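Long-range contacts in 70 kDa protein (Xanthomonas sp., PDB 4B2N), which cleaves rubber oxidatively and processively as a dioxygenase carrying two covalently attached c-type haems: residues 169-175 against 187-193; 143-147 against 195-199; 140-144 against 213-217. The contacts are given in a common frame with arbitrary orientation. Residue numbers count along the deposited sequence, not the author numbering.

Overall arrangement
The three contacts illustrate how the chain is packed around the motif that carries a covalently attached haem. Interaction 1 holds Cys191, bound to the haem, and interaction 2 holds His195, the axial ligand of the same iron; interaction 3 adjoins both, with the Asn216 side chain about 5 Å from the same haem (nearest atoms). Interactions 2 and 3 share Leu143 and Tyr144, and their centres are about 8 Å apart; the centre of interaction 1 lies about 10 and 11 Å from theirs. Two probable hydrogen bonds tie the group together: Leu171 N to Tyr144 O (2.7 Å) and Asn213 ND2 to Ala193 O (2.8 Å).

Interaction 1: 169-175 against 187-193; sequences LPLGLIQ and IGASCSA. With HEC (heme c), chain C.
Ile187, in its m,m rotamer, overlaps three residues of 169-175: its CG2 lies 4.2 Å from Leu169 CD2 and 4.3 Å from Leu173 CB, and its CD1 is 3.9 Å from Gln175 CB. Tyr117 of helix 114-118 touches Leu169, Leu173 and Ile187 as well. The backbones run antiparallel. Leu173 and Ala189 form a non-hydrogen-bonded pair (CA-CA 4.3 Å), whereas Ile174 and Gly188 are a hydrogen-bonded pair (CA-CA 5.6 Å), with Ile174 N to Gly188 O at 2.9 Å and Gly188 N to Ile174 O at 3.0 Å. Ser190 N to Gly172 O, 2.9 Å, prolongs the pairing beyond the strands. A type II turn from Pro170 to Leu173, closed by Leu173 N to Pro170 O at 3.1 Å, places Gly172 at phi 111°, psi -23°. At these angles a CB would be jammed against the Leu171 carbonyl O and, with Gly172 CA only 3.6 Å from Ala193 CA, it would also press on Ala193. A water binds Gly172 N (2.7 Å), Leu173 O (3.2 Å) and Ser190 OG (2.8 Å). Leu171 CD1 rests 3.5 Å from Ser192 CB, and Ile174 CG2 is 4.0 Å from Ser190 CB. Ser190 OG (chi1 p) weakly caps Ser192 N at 3.3 Å, and Ala193 N reaches Ser190 O at 3.0 Å. Cys191 points away from 169-175, its SG bonded to haem CAB at 1.8 Å. A beta hairpin thus delivers the chain into Cys191-Ser192-Ala193-Cys194-His195, the CXXCH haem-attachment motif of c-type cytochromes.

Interaction 2: 143-147 against 195-199; sequences LYPAP and HDSRL. With HEC (heme c), chain C.
Arg198 donates twice to one carbonyl: NE lies 2.8 Å and NH2 3.0 Å from Pro145 O, which sits at the edge of the guanidinium, near its plane. The arginine reaches it with chi1 m and with chi2 and chi3 both t, an extended arm that also brings NH2 within 3.7 Å of Pro147 CB. Closer to the haem, Tyr144 (chi1 m, chi2 83°) spreads its ring against the backbone of 195-199. Ser197 CA makes a CH-pi contact over one face, 3.9 Å from the ring centroid, and Arg198 N lies over that same face, 3.6 Å from Tyr144 CE2. Tyr144 OH approaches Ser197 CB at 3.3 Å but is hydrogen-bonded to Asn213; Ser197 OG bonds to the carbonyl of Leu211. Neither segment is a regular strand, and their touching parts run 92° apart, with Tyr144 CA and Ser197 CA nearest at 6.7 Å. Asp196 leaves the short helix 192-195, and its OD2 turns back to hydrogen-bond Ser192. His195 binds the haem iron through NE2 at 2.0 Å and stacks on Trp291. The crossing thus joins the loop after helix 133-141 to the chain leaving a CXXCH motif, whose histidine is the proximal haem ligand of c-type cytochromes.

Interaction 3: 140-144 against 213-217; sequences RYGLY and NSAND
A Schellman motif ending helix 133-141 meets Asp217, the N-cap of helix 218-226, so one helix finishes where the other starts. Gly142, at phi 69° and psi 44°, leaves the first helix. Asp217 N donates a hydrogen bond to Tyr141 O, 2.9 Å, and a water donates to Tyr141 O at 2.9 Å and, weakly, to Asp217 O at 3.0 Å. The CA atoms come nearest at Gly142 and Asn216 (3.9 Å), and Gly142 CA makes a CA-H...O contact with Ala215 O at 3.3 Å; a CB on residue 142 would clash there. Asn213 (chi1 t) is the polar hub. Its ND2 donates to Gly142 O at 2.9 Å and also to Ala193 O, while its OD1 accepts from Tyr144 OH at 2.7 Å and from Ala215 N at 2.8 Å, the latter forming an Asx turn. Tyr144 OH accepts a bond from a second water at 2.8 Å. Farther out, Asp224 pairs with Arg140 in a salt bridge and Arg626 with Asp217. Buried as it is, the contact relies on matched polar groups, with both ends of one asparagine amide engaged and the absence of a side chain at Gly142 letting the backbones approach.

Interaction 1: 169-175 against 187-193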
loop_
_atom_site.group_PDB
_atom_site.type_symbol
_atom_site.label_atom_id
_atom_site.label_comp_id
_atom_site.label_asym_id
_atom_site.label_seq_id
_atom_site.Cartn_x
_atom_site.Cartn_y
_atom_site.Cartn_z
ATOM N N LEU A 169 10.904 -12.306 -15.692
ATOM C CA LEU A 169 11.110 -11.621 -14.460
ATOM C C LEU A 169 10.118 -12.086 -13.420
ATOM O O LEU A 169 9.004 -12.463 -13.778
ATOM C CB LEU A 169 10.871 -10.082 -14.620
ATOM C CG LEU A 169 11.749 -9.384 -15.676
ATOM C CD1 LEU A 169 11.060 -8.086 -16.119
ATOM C CD2 LEU A 169 13.142 -9.186 -15.065
ATOM N N PRO A 170 10.504 -12.044 -12.124
ATOM C CA PRO A 170 9.496 -12.343 -11.088
ATOM C C PRO A 170 8.408 -11.308 -11.013
ATOM O O PRO A 170 8.604 -10.142 -11.450
ATOM C CB PRO A 170 10.284 -12.202 -9.770
ATOM C CG PRO A 170 11.687 -12.408 -10.117
ATOM C CD PRO A 170 11.833 -11.811 -11.528
ATOM N N LEU A 171 7.269 -11.657 -10.398
ATOM C CA LEU A 171 6.219 -10.718 -10.134
ATOM C C LEU A 171 6.820 -9.618 -9.322
ATOM O O LEU A 171 7.510 -9.895 -8.339
ATOM C CB LEU A 171 5.177 -11.396 -9.263
ATOM C CG LEU A 171 3.986 -10.556 -8.854
ATOM C CD1 LEU A 171 3.162 -9.998 -10.027
ATOM C CD2 LEU A 171 3.185 -11.419 -7.848
ATOM N N GLY A 172 6.593 -8.372 -9.669
ATOM C CA GLY A 172 7.265 -7.342 -8.825
ATOM C C GLY A 172 8.370 -6.592 -9.508
ATOM O O GLY A 172 8.742 -5.494 -9.085
ATOM N N LEU A 173 8.929 -7.198 -10.537
ATOM C CA LEU A 173 9.857 -6.450 -11.409
ATOM C C LEU A 173 9.157 -6.414 -12.748
ATOM O O LEU A 173 8.302 -7.289 -13.064
ATOM C CB LEU A 173 11.224 -7.130 -11.632
ATOM C CG LEU A 173 12.104 -7.260 -10.361
ATOM C CD1 LEU A 173 13.398 -8.053 -10.573
ATOM C CD2 LEU A 173 12.395 -5.903 -9.680
ATOM N N ILE A 174 9.579 -5.428 -13.567
ATOM C CA ILE A 174 8.982 -5.295 -14.870
ATOM C C ILE A 174 9.973 -4.688 -15.841
ATOM O O ILE A 174 10.773 -3.815 -15.477
ATOM C CB ILE A 174 7.627 -4.467 -14.792
ATOM C CG1 ILE A 174 6.810 -4.643 -16.083
ATOM C CG2 ILE A 174 7.911 -2.964 -14.470
ATOM C CD1 ILE A 174 5.427 -3.944 -16.099
ATOM N N GLN A 175 9.915 -5.163 -17.074
ATOM C CA GLN A 175 10.435 -4.391 -18.168
ATOM C C GLN A 175 9.274 -3.561 -18.788
ATOM O O GLN A 175 9.304 -2.328 -18.734
ATOM C CB GLN A 175 11.096 -5.273 -19.252
ATOM C CG GLN A 175 11.374 -4.507 -20.547
ATOM C CD GLN A 175 11.628 -5.351 -21.796
ATOM O OE1 GLN A 175 12.239 -4.853 -22.721
ATOM N NE2 GLN A 175 11.130 -6.594 -21.829
ATOM N N ILE A 187 14.730 -2.430 -16.610
ATOM C CA ILE A 187 14.026 -3.123 -15.500
ATOM C C ILE A 187 13.778 -2.221 -14.294
ATOM O O ILE A 187 14.687 -1.535 -13.904
ATOM C CB ILE A 187 14.918 -4.311 -15.018
ATOM C CG1 ILE A 187 15.459 -5.111 -16.195
ATOM C CG2 ILE A 187 14.191 -5.235 -14.073
ATOM C CD1 ILE A 187 14.396 -5.698 -17.169
ATOM N N GLY A 188 12.575 -2.210 -13.692
ATOM C CA GLY A 188 12.371 -1.524 -12.418
ATOM C C GLY A 188 11.423 -2.350 -11.661
ATOM O O GLY A 188 11.095 -3.457 -12.097
ATOM N N ALA A 189 11.060 -1.857 -10.501
ATOM C CA ALA A 189 9.984 -2.502 -9.762
ATOM C C ALA A 189 8.636 -2.249 -10.479
ATOM O O ALA A 189 8.481 -1.315 -11.303
ATOM C CB ALA A 189 9.940 -1.926 -8.346
ATOM N N SER A 190 7.629 -3.078 -10.161
ATOM C CA SER A 190 6.263 -2.727 -10.507
ATOM C C SER A 190 5.455 -2.546 -9.239
ATOM O O SER A 190 5.970 -2.819 -8.147
ATOM C CB SER A 190 5.542 -3.821 -11.311
ATOM O OG SER A 190 5.504 -5.008 -10.533
ATOM N N CYS A 191 4.223 -2.067 -9.427
ATOM C CA CYS A 191 3.288 -1.919 -8.265
ATOM C C CYS A 191 3.231 -3.213 -7.516
ATOM O O CYS A 191 3.092 -3.225 -6.266
ATOM C CB CYS A 191 1.882 -1.585 -8.765
ATOM S SG CYS A 191 1.754 -0.253 -9.969
ATOM N N SER A 192 3.269 -4.339 -8.247
ATOM C CA SER A 192 3.169 -5.648 -7.589
ATOM C C SER A 192 4.305 -6.002 -6.597
ATOM O O SER A 192 4.135 -6.937 -5.825
ATOM C CB SER A 192 3.036 -6.741 -8.637
ATOM O OG SER A 192 1.847 -6.530 -9.345
ATOM N N ALA A 193 5.454 -5.320 -6.659
ATOM C CA ALA A 193 6.584 -5.585 -5.710
ATOM C C ALA A 193 6.033 -5.480 -4.278
ATOM O O ALA A 193 6.354 -6.306 -3.418
ATOM C CB ALA A 193 7.778 -4.599 -5.932
HETATM FE FE HEC C . 1.007 1.488 -3.526
HETATM C CHA HEC C . -1.045 2.613 -0.937
HETATM C CHB HEC C . -1.661 1.814 -5.793
HETATM C CHC HEC C . 3.147 1.063 -6.292
HETATM C CHD HEC C . 3.401 0.583 -1.343
HETATM N NA HEC C . -0.843 2.088 -3.439
HETATM C C1A HEC C . -1.597 2.363 -2.259
HETATM C C2A HEC C . -3.029 2.465 -2.499
HETATM C C3A HEC C . -3.247 2.251 -3.891
HETATM C C4A HEC C . -1.902 2.000 -4.423
HETATM C CMA HEC C . -4.577 2.201 -4.617
HETATM C CAA HEC C . -4.169 2.750 -1.488
HETATM C CBA HEC C . -4.448 1.423 -0.778
HETATM C CGA HEC C . -5.421 1.576 0.377
HETATM O O1A HEC C . -5.313 2.522 1.231
HETATM O O2A HEC C . -6.249 0.664 0.448
HETATM N NB HEC C . 0.784 1.557 -5.559
HETATM C C1B HEC C . -0.330 1.595 -6.298
HETATM C C2B HEC C . -0.144 1.544 -7.740
HETATM C C3B HEC C . 1.247 1.347 -7.885
HETATM C C4B HEC C . 1.723 1.297 -6.508
HETATM C CMB HEC C . -1.266 1.679 -8.690
HETATM C CAB HEC C . 2.087 1.273 -9.133
HETATM C CBB HEC C . 2.093 2.456 -9.920
HETATM N NC HEC C . 2.876 0.922 -3.862
HETATM C C1C HEC C . 3.683 0.800 -4.979
HETATM C C2C HEC C . 5.043 0.285 -4.677
HETATM C C3C HEC C . 5.086 0.186 -3.202
HETATM C C4C HEC C . 3.757 0.591 -2.750
HETATM C CMC HEC C . 6.113 0.043 -5.736
HETATM C CAC HEC C . 6.223 -0.229 -2.319
HETATM C CBC HEC C . 7.501 0.234 -2.644
HETATM N ND HEC C . 1.138 1.611 -1.498
HETATM C C1D HEC C . 2.192 1.198 -0.796
HETATM C C2D HEC C . 2.043 1.360 0.614
HETATM C C3D HEC C . 0.752 1.963 0.724
HETATM C C4D HEC C . 0.283 2.097 -0.650
HETATM C CMD HEC C . 2.945 1.015 1.745
HETATM C CAD HEC C . 0.167 2.456 2.001
HETATM C CBD HEC C . 0.941 3.826 2.121
HETATM C CGD HEC C . 0.598 4.483 3.438
HETATM O O1D HEC C . 1.408 4.451 4.399
HETATM O O2D HEC C . -0.579 4.967 3.530
HETATM O O HOH W 1 5.354 -7.406 -11.876
#

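Interaction 2: 143-147 against 195-199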
loop_
_atom_site.group_PDB
_atom_site.type_symbol
_atom_site.label_atom_id
_atom_site.label_comp_id
_atom_site.label_asym_id
_atom_site.label_seq_id
_atom_site.Cartn_x
_atom_site.Cartn_y
_atom_site.Cartn_z
ATOM N N LEU A 143 10.194 -11.527 -3.780
ATOM C CA LEU A 143 9.207 -11.493 -4.888
ATOM C C LEU A 143 8.761 -12.949 -5.199
ATOM O O LEU A 143 9.025 -13.872 -4.369
ATOM C CB LEU A 143 9.858 -10.822 -6.135
ATOM C CG LEU A 143 10.378 -9.423 -5.809
ATOM C CD1 LEU A 143 11.060 -8.829 -7.037
ATOM C CD2 LEU A 143 9.233 -8.509 -5.307
ATOM N N TYR A 144 8.062 -13.180 -6.311
ATOM C CA TYR A 144 7.437 -14.507 -6.586
ATOM C C TYR A 144 7.524 -14.771 -8.084
ATOM O O TYR A 144 7.549 -13.822 -8.864
ATOM C CB TYR A 144 5.968 -14.493 -6.173
ATOM C CG TYR A 144 5.824 -14.021 -4.750
ATOM C CD1 TYR A 144 5.802 -12.649 -4.475
ATOM C CD2 TYR A 144 5.833 -14.939 -3.679
ATOM C CE1 TYR A 144 5.717 -12.172 -3.179
ATOM C CE2 TYR A 144 5.718 -14.498 -2.359
ATOM C CZ TYR A 144 5.740 -13.092 -2.119
ATOM O OH TYR A 144 5.665 -12.606 -0.844
ATOM N N PRO A 145 7.478 -16.054 -8.499
ATOM C CA PRO A 145 7.217 -16.400 -9.899
ATOM C C PRO A 145 5.894 -15.809 -10.302
ATOM O O PRO A 145 4.878 -15.868 -9.574
ATOM C CB PRO A 145 7.239 -17.950 -9.951
ATOM C CG PRO A 145 7.317 -18.415 -8.535
ATOM C CD PRO A 145 7.622 -17.234 -7.605
ATOM N N ALA A 146 5.949 -15.092 -11.399
ATOM C CA ALA A 146 4.767 -14.364 -11.850
ATOM C C ALA A 146 3.752 -15.326 -12.444
ATOM O O ALA A 146 4.122 -16.304 -13.029
ATOM C CB ALA A 146 5.193 -13.324 -12.932
ATOM N N PRO A 147 2.452 -15.011 -12.315
ATOM C CA PRO A 147 1.424 -15.797 -12.961
ATOM C C PRO A 147 1.148 -15.329 -14.410
ATOM O O PRO A 147 0.200 -15.783 -15.001
ATOM C CB PRO A 147 0.180 -15.510 -12.091
ATOM C CG PRO A 147 0.423 -14.120 -11.631
ATOM C CD PRO A 147 1.904 -13.839 -11.646
ATOM N N HIS A 195 2.438 -4.675 -3.677
ATOM C CA HIS A 195 0.980 -4.865 -3.612
ATOM C C HIS A 195 0.498 -6.276 -3.814
ATOM O O HIS A 195 -0.623 -6.589 -3.490
ATOM C CB HIS A 195 0.276 -3.898 -4.565
ATOM C CG HIS A 195 0.153 -2.544 -3.971
ATOM N ND1 HIS A 195 -0.819 -2.228 -3.046
ATOM C CD2 HIS A 195 0.855 -1.367 -4.254
ATOM C CE1 HIS A 195 -0.693 -0.895 -2.708
ATOM N NE2 HIS A 195 0.368 -0.388 -3.426
ATOM N N ASP A 196 1.383 -7.180 -4.219
ATOM C CA ASP A 196 0.990 -8.530 -4.598
ATOM C C ASP A 196 1.926 -9.569 -3.958
ATOM O O ASP A 196 3.130 -9.298 -3.686
ATOM C CB ASP A 196 1.012 -8.740 -6.157
ATOM C CG ASP A 196 -0.178 -8.006 -6.824
ATOM O OD1 ASP A 196 -1.332 -8.375 -6.568
ATOM O OD2 ASP A 196 0.067 -7.027 -7.535
ATOM N N SER A 197 1.388 -10.783 -3.770
ATOM C CA SER A 197 2.261 -11.886 -3.326
ATOM C C SER A 197 1.521 -13.176 -3.516
ATOM O O SER A 197 0.359 -13.139 -3.840
ATOM C CB SER A 197 2.599 -11.737 -1.840
ATOM O OG SER A 197 1.382 -11.538 -1.098
ATOM N N ARG A 198 2.210 -14.309 -3.316
ATOM C CA ARG A 198 1.569 -15.623 -3.399
ATOM C C ARG A 198 1.483 -16.056 -1.976
ATOM O O ARG A 198 2.479 -15.907 -1.266
ATOM C CB ARG A 198 2.497 -16.573 -4.161
ATOM C CG ARG A 198 2.489 -16.335 -5.656
ATOM C CD ARG A 198 3.298 -17.453 -6.337
ATOM N NE ARG A 198 3.288 -17.274 -7.797
ATOM C CZ ARG A 198 2.361 -17.808 -8.596
ATOM N NH1 ARG A 198 1.334 -18.496 -8.055
ATOM N NH2 ARG A 198 2.386 -17.567 -9.885
ATOM N N LEU A 199 0.341 -16.601 -1.566
ATOM C CA LEU A 199 0.275 -17.388 -0.360
ATOM C C LEU A 199 -0.027 -18.837 -0.773
ATOM O O LEU A 199 -1.159 -19.123 -1.224
ATOM C CB LEU A 199 -0.829 -16.854 0.558
ATOM C CG LEU A 199 -1.009 -17.677 1.824
ATOM C CD1 LEU A 199 0.364 -17.776 2.535
ATOM C CD2 LEU A 199 -2.046 -17.024 2.736
HETATM FE FE HEC C . 1.007 1.488 -3.526
HETATM C CHA HEC C . -1.045 2.613 -0.937
HETATM C CHB HEC C . -1.661 1.814 -5.793
HETATM C CHC HEC C . 3.147 1.063 -6.292
HETATM C CHD HEC C . 3.401 0.583 -1.343
HETATM N NA HEC C . -0.843 2.088 -3.439
HETATM C C1A HEC C . -1.597 2.363 -2.259
HETATM C C2A HEC C . -3.029 2.465 -2.499
HETATM C C3A HEC C . -3.247 2.251 -3.891
HETATM C C4A HEC C . -1.902 2.000 -4.423
HETATM C CMA HEC C . -4.577 2.201 -4.617
HETATM C CAA HEC C . -4.169 2.750 -1.488
HETATM C CBA HEC C . -4.448 1.423 -0.778
HETATM C CGA HEC C . -5.421 1.576 0.377
HETATM O O1A HEC C . -5.313 2.522 1.231
HETATM O O2A HEC C . -6.249 0.664 0.448
HETATM N NB HEC C . 0.784 1.557 -5.559
HETATM C C1B HEC C . -0.330 1.595 -6.298
HETATM C C2B HEC C . -0.144 1.544 -7.740
HETATM C C3B HEC C . 1.247 1.347 -7.885
HETATM C C4B HEC C . 1.723 1.297 -6.508
HETATM C CMB HEC C . -1.266 1.679 -8.690
HETATM C CAB HEC C . 2.087 1.273 -9.133
HETATM C CBB HEC C . 2.093 2.456 -9.920
HETATM N NC HEC C . 2.876 0.922 -3.862
HETATM C C1C HEC C . 3.683 0.800 -4.979
HETATM C C2C HEC C . 5.043 0.285 -4.677
HETATM C C3C HEC C . 5.086 0.186 -3.202
HETATM C C4C HEC C . 3.757 0.591 -2.750
HETATM C CMC HEC C . 6.113 0.043 -5.736
HETATM C CAC HEC C . 6.223 -0.229 -2.319
HETATM C CBC HEC C . 7.501 0.234 -2.644
HETATM N ND HEC C . 1.138 1.611 -1.498
HETATM C C1D HEC C . 2.192 1.198 -0.796
HETATM C C2D HEC C . 2.043 1.360 0.614
HETATM C C3D HEC C . 0.752 1.963 0.724
HETATM C C4D HEC C . 0.283 2.097 -0.650
HETATM C CMD HEC C . 2.945 1.015 1.745
HETATM C CAD HEC C . 0.167 2.456 2.001
HETATM C CBD HEC C . 0.941 3.826 2.121
HETATM C CGD HEC C . 0.598 4.483 3.438
HETATM O O1D HEC C . 1.408 4.451 4.399
HETATM O O2D HEC C . -0.579 4.967 3.530
#

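Interaction 3: 140-144 against 213-217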
loop_
_atom_site.group_PDB
_atom_site.type_symbol
_atom_site.label_atom_id
_atom_site.label_comp_id
_atom_site.label_asym_id
_atom_site.label_seq_id
_atom_site.Cartn_x
_atom_site.Cartn_y
_atom_site.Cartn_z
ATOM N N ARG A 140 15.846 -13.533 -2.988
ATOM C CA ARG A 140 16.637 -12.417 -2.457
ATOM C C ARG A 140 15.765 -11.192 -2.250
ATOM O O ARG A 140 15.848 -10.494 -1.226
ATOM C CB ARG A 140 17.760 -12.041 -3.446
ATOM C CG ARG A 140 18.701 -10.956 -2.883
ATOM C CD ARG A 140 19.818 -10.808 -3.881
ATOM N NE ARG A 140 20.701 -9.710 -3.546
ATOM C CZ ARG A 140 21.793 -9.854 -2.795
ATOM N NH1 ARG A 140 22.075 -11.071 -2.293
ATOM N NH2 ARG A 140 22.581 -8.803 -2.547
ATOM N N TYR A 141 14.879 -10.933 -3.195
ATOM C CA TYR A 141 14.220 -9.638 -3.161
ATOM C C TYR A 141 12.834 -9.733 -2.532
ATOM O O TYR A 141 12.154 -8.701 -2.411
ATOM C CB TYR A 141 14.140 -9.039 -4.564
ATOM C CG TYR A 141 15.506 -8.739 -5.138
ATOM C CD1 TYR A 141 16.439 -7.936 -4.421
ATOM C CD2 TYR A 141 15.884 -9.254 -6.368
ATOM C CE1 TYR A 141 17.734 -7.724 -4.939
ATOM C CE2 TYR A 141 17.144 -9.009 -6.883
ATOM C CZ TYR A 141 18.040 -8.225 -6.206
ATOM O OH TYR A 141 19.293 -8.064 -6.794
ATOM N N GLY A 142 12.422 -10.934 -2.158
ATOM C CA GLY A 142 11.106 -11.174 -1.587
ATOM C C GLY A 142 9.984 -10.997 -2.591
ATOM O O GLY A 142 8.909 -10.481 -2.249
ATOM N N LEU A 143 10.194 -11.527 -3.780
ATOM C CA LEU A 143 9.207 -11.493 -4.888
ATOM C C LEU A 143 8.761 -12.949 -5.199
ATOM O O LEU A 143 9.025 -13.872 -4.369
ATOM C CB LEU A 143 9.858 -10.822 -6.135
ATOM C CG LEU A 143 10.378 -9.423 -5.809
ATOM C CD1 LEU A 143 11.060 -8.829 -7.037
ATOM C CD2 LEU A 143 9.233 -8.509 -5.307
ATOM N N TYR A 144 8.062 -13.180 -6.311
ATOM C CA TYR A 144 7.437 -14.507 -6.586
ATOM C C TYR A 144 7.524 -14.771 -8.084
ATOM O O TYR A 144 7.549 -13.822 -8.864
ATOM C CB TYR A 144 5.968 -14.493 -6.173
ATOM C CG TYR A 144 5.824 -14.021 -4.750
ATOM C CD1 TYR A 144 5.802 -12.649 -4.475
ATOM C CD2 TYR A 144 5.833 -14.939 -3.679
ATOM C CE1 TYR A 144 5.717 -12.172 -3.179
ATOM C CE2 TYR A 144 5.718 -14.498 -2.359
ATOM C CZ TYR A 144 5.740 -13.092 -2.119
ATOM O OH TYR A 144 5.665 -12.606 -0.844
ATOM N N ASN A 213 2.338 -7.613 -0.327
ATOM C CA ASN A 213 3.549 -8.361 -0.139
ATOM C C ASN A 213 4.102 -8.230 1.313
ATOM O O ASN A 213 4.268 -7.096 1.831
ATOM C CB ASN A 213 4.619 -7.908 -1.142
ATOM C CG ASN A 213 5.690 -8.981 -1.342
ATOM O OD1 ASN A 213 5.794 -9.947 -0.534
ATOM N ND2 ASN A 213 6.457 -8.891 -2.438
ATOM N N SER A 214 4.310 -9.378 1.963
ATOM C CA SER A 214 4.862 -9.436 3.297
ATOM C C SER A 214 6.345 -9.642 3.235
ATOM O O SER A 214 6.963 -9.740 4.273
ATOM C CB SER A 214 4.279 -10.632 4.094
ATOM O OG SER A 214 4.479 -11.826 3.371
ATOM N N ALA A 215 6.922 -9.771 2.051
ATOM C CA ALA A 215 8.251 -10.346 1.963
ATOM C C ALA A 215 9.234 -9.509 1.205
ATOM O O ALA A 215 10.445 -9.771 1.275
ATOM C CB ALA A 215 8.224 -11.779 1.395
ATOM N N ASN A 216 8.761 -8.486 0.511
ATOM C CA ASN A 216 9.677 -7.759 -0.372
ATOM C C ASN A 216 10.699 -6.930 0.384
ATOM O O ASN A 216 10.386 -6.267 1.360
ATOM C CB ASN A 216 8.978 -6.866 -1.383
ATOM C CG ASN A 216 8.191 -5.729 -0.731
ATOM O OD1 ASN A 216 7.395 -5.957 0.186
ATOM N ND2 ASN A 216 8.403 -4.498 -1.216
ATOM N N ASP A 217 11.936 -6.979 -0.083
ATOM C CA ASP A 217 12.947 -6.128 0.474
ATOM C C ASP A 217 13.286 -5.027 -0.523
ATOM O O ASP A 217 14.125 -5.200 -1.390
ATOM C CB ASP A 217 14.253 -6.896 0.810
ATOM C CG ASP A 217 15.248 -6.027 1.595
ATOM O OD1 ASP A 217 15.326 -4.783 1.317
ATOM O OD2 ASP A 217 16.042 -6.619 2.405
HETATM O O HOH W 2 12.304 -6.072 -3.553
HETATM O O HOH W 3 5.497 -14.395 1.264
#